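Local coordinates for protein possible HxlR family transcriptional factor (Thermoplasma volcanium, PDB 3DF8) that probably binds DNA through an HxlR-type helix-turn-helix fold and so regulates transcription, at residues V20-L23 and L24-Y28. Numbering follows the deposited sequence. Where two conformers were deposited one is given.
Sequences VLHL and LGKKY. With ACT (acetate ion), chain C.
Two torsions bring His22 and Lys26 together. The ring of His22 hangs with CG opposite the backbone N (chi1 179°), while Lys26 carries CG opposite its carbonyl carbon (chi1 -70°). The lysine chain then runs back beside the last turn of helix 21-25 and bends at chi4. Its CE meets the imidazole obliquely, 3.4 Å from His22 CD2. The amine ends near Arg62, a like charge.

The backbone shows the helix closing. Leu24 N bonds Val20 O at 3.0 Å, nearly straight (171°) and in the carbonyl plane. Gly25 N reaches Leu21 O, also at 3.0 Å but more bent. The next amide shortens its reach: Lys26 N bonds Leu23 O at 3.0 Å, from well above the carbonyl plane, and makes only a weak hydrogen bond to His22 O. This three-residue step is a tightened last turn, where the chain leaves the helix. Thr29 OG1 bonds both Leu23 O and Lys26 O, so the exit is tied to the start of helix 29-36. Tyr28 sits at the N-cap of that helix.

Leu23 and Leu24 are buried. Leu23 packs on Asp66 and Leu67 of helix 57-69. Short helix 21-25 thus leads into what is probably an HxlR-like helix-turn-helix domain. It also meets the second subunit, where Val20 N bonds Asp107 OD1 and Leu21 packs on Met30. Further on, Lys27 NZ bonds acetate O at 2.7 Å; the ion is probably from the crystallisation liquor.

An alanine in place of Lys26 removes the CE methylene from beside the His22 ring and would probably leave that side of the imidazole less held. The positive charges of Lys26 and Arg62 would tend to disfavour protonation of His22, though another acetate near its side chain could offset this.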
ATOM      1  N   VAL A  20       1.993 -10.857   2.663  1.00 32.42           N
ATOM      2  CA  VAL A  20       0.647 -10.383   2.324  1.00 32.16           C
ATOM      3  C   VAL A  20       0.726  -8.988   1.672  1.00 30.52           C
ATOM      4  O   VAL A  20      -0.263  -8.468   1.175  1.00 29.18           O
ATOM      5  CB  VAL A  20      -0.299 -10.493   3.538  1.00 32.40           C
ATOM      6  CG1 VAL A  20       0.103  -9.535   4.657  1.00 33.30           C
ATOM      7  CG2 VAL A  20      -1.743 -10.307   3.111  1.00 34.67           C
ATOM      8  N   LEU A  21       1.929  -8.410   1.670  1.00 29.65           N
ATOM      9  CA  LEU A  21       2.180  -7.164   0.961  1.00 28.31           C
ATOM     10  C   LEU A  21       1.811  -7.338  -0.522  1.00 28.00           C
ATOM     11  O   LEU A  21       1.282  -6.408  -1.117  1.00 27.24           O
ATOM     12  CB  LEU A  21       3.656  -6.750   1.097  1.00 29.04           C
ATOM     13  CG  LEU A  21       4.073  -5.467   0.379  1.00 29.06           C
ATOM     14  CD1 LEU A  21       3.259  -4.276   0.861  1.00 30.76           C
ATOM     15  CD2 LEU A  21       5.578  -5.256   0.594  1.00 28.18           C
ATOM     16  N   HIS A  22       2.068  -8.524  -1.093  1.00 28.90           N
ATOM     17  CA  HIS A  22       1.747  -8.819  -2.489  1.00 30.07           C
ATOM     18  C   HIS A  22       0.273  -8.571  -2.744  1.00 29.78           C
ATOM     19  O   HIS A  22      -0.107  -7.839  -3.675  1.00 29.81           O
ATOM     20  CB  HIS A  22       2.118 -10.284  -2.832  1.00 29.57           C
ATOM     21  CG  HIS A  22       1.796 -10.697  -4.237  1.00 32.86           C
ATOM     22  ND1 HIS A  22       2.625 -10.412  -5.298  1.00 36.16           N
ATOM     23  CD2 HIS A  22       0.770 -11.420  -4.746  1.00 34.12           C
ATOM     24  CE1 HIS A  22       2.113 -10.922  -6.410  1.00 36.42           C
ATOM     25  NE2 HIS A  22       0.983 -11.534  -6.103  1.00 36.45           N
ATOM     26  N   LEU A  23      -0.560  -9.166  -1.905  1.00 30.25           N
ATOM     27  CA  LEU A  23      -2.017  -9.003  -2.053  1.00 30.37           C
ATOM     28  C   LEU A  23      -2.406  -7.541  -1.861  1.00 32.08           C
ATOM     29  O   LEU A  23      -3.131  -6.965  -2.697  1.00 32.10           O
ATOM     30  CB  LEU A  23      -2.742  -9.867  -1.031  1.00 30.65           C
ATOM     31  CG  LEU A  23      -4.262  -9.669  -0.928  1.00 30.24           C
ATOM     32  CD1 LEU A  23      -4.991  -9.782  -2.298  1.00 33.22           C
ATOM     33  CD2 LEU A  23      -4.831 -10.654   0.110  1.00 30.94           C
ATOM     34  N   LEU A  24      -1.889  -6.947  -0.788  1.00 31.13           N
ATOM     35  CA  LEU A  24      -2.217  -5.562  -0.464  0.50 32.96           C
ATOM     36  C   LEU A  24      -1.918  -4.585  -1.593  1.00 32.52           C
ATOM     37  O   LEU A  24      -2.618  -3.584  -1.741  1.00 33.32           O
ATOM     38  CB  LEU A  24      -1.536  -5.134   0.836  0.50 32.98           C
ATOM     39  CG  LEU A  24      -2.447  -5.049   2.066  0.50 35.89           C
ATOM     40  CD1 LEU A  24      -3.081  -3.674   2.109  0.50 35.58           C
ATOM     41  CD2 LEU A  24      -3.523  -6.150   2.155  0.50 34.56           C
ATOM     42  N   GLY A  25      -0.909  -4.892  -2.390  1.00 32.78           N
ATOM     43  CA  GLY A  25      -0.533  -4.033  -3.517  1.00 32.77           C
ATOM     44  C   GLY A  25      -1.367  -4.173  -4.785  1.00 32.09           C
ATOM     45  O   GLY A  25      -1.417  -3.246  -5.591  1.00 32.25           O
ATOM     46  N   LYS A  26      -2.009  -5.323  -4.976  1.00 31.77           N
ATOM     47  CA  LYS A  26      -2.818  -5.553  -6.166  1.00 31.54           C
ATOM     48  C   LYS A  26      -3.908  -4.482  -6.282  1.00 30.09           C
ATOM     49  O   LYS A  26      -4.463  -4.033  -5.255  1.00 30.18           O
ATOM     50  CB  LYS A  26      -3.463  -6.938  -6.108  1.00 32.58           C
ATOM     51  CG  LYS A  26      -2.484  -8.072  -6.259  1.00 32.14           C
ATOM     52  CD  LYS A  26      -3.212  -9.404  -6.316  1.00 34.07           C
ATOM     53  CE  LYS A  26      -2.243 -10.533  -5.969  1.00 33.53           C
ATOM     54  NZ  LYS A  26      -2.377 -11.707  -6.896  1.00 32.24           N
ATOM     55  N   LYS A  27      -4.215  -4.110  -7.528  1.00 29.46           N
ATOM     56  CA  LYS A  27      -5.165  -3.051  -7.812  1.00 28.20           C
ATOM     57  C   LYS A  27      -6.446  -3.269  -6.998  1.00 28.47           C
ATOM     58  O   LYS A  27      -6.988  -4.379  -6.989  1.00 27.82           O
ATOM     59  CB  LYS A  27      -5.482  -2.980  -9.314  1.00 28.29           C
ATOM     60  CG  LYS A  27      -6.175  -1.693  -9.667  1.00 27.35           C
ATOM     61  CD  LYS A  27      -6.335  -1.501 -11.187  1.00 28.02           C
ATOM     62  CE  LYS A  27      -7.027  -0.172 -11.450  1.00 32.06           C
ATOM     63  NZ  LYS A  27      -6.468   0.893 -10.533  1.00 36.20           N
ATOM     64  N   TYR A  28      -6.906  -2.206  -6.318  1.00 28.32           N
ATOM     65  CA  TYR A  28      -8.160  -2.193  -5.543  1.00 28.81           C
ATOM     66  C   TYR A  28      -8.117  -2.751  -4.125  1.00 28.80           C
ATOM     67  O   TYR A  28      -9.039  -2.526  -3.361  1.00 29.16           O
ATOM     68  CB  TYR A  28      -9.317  -2.844  -6.315  1.00 29.50           C
ATOM     69  CG  TYR A  28      -9.623  -2.180  -7.648  1.00 28.58           C
ATOM     70  CD1 TYR A  28      -9.399  -2.863  -8.844  1.00 28.14           C
ATOM     71  CD2 TYR A  28     -10.171  -0.887  -7.709  1.00 29.00           C
ATOM     72  CE1 TYR A  28      -9.688  -2.268 -10.054  1.00 26.00           C
ATOM     73  CE2 TYR A  28     -10.460  -0.298  -8.921  1.00 29.83           C
ATOM     74  CZ  TYR A  28     -10.220  -0.993 -10.085  1.00 28.24           C
ATOM     75  OH  TYR A  28     -10.519  -0.429 -11.303  1.00 32.25           O
TER
HETATM   76  C   ACT C 110      -5.733   1.312  -7.696  1.00 56.93           C
HETATM   77  O   ACT C 110      -6.952   1.538  -7.907  1.00 56.76           O
HETATM   78  OXT ACT C 110      -4.941   1.722  -8.583  1.00 56.96           O
HETATM   79  CH3 ACT C 110      -5.253   0.580  -6.477  1.00 55.77           C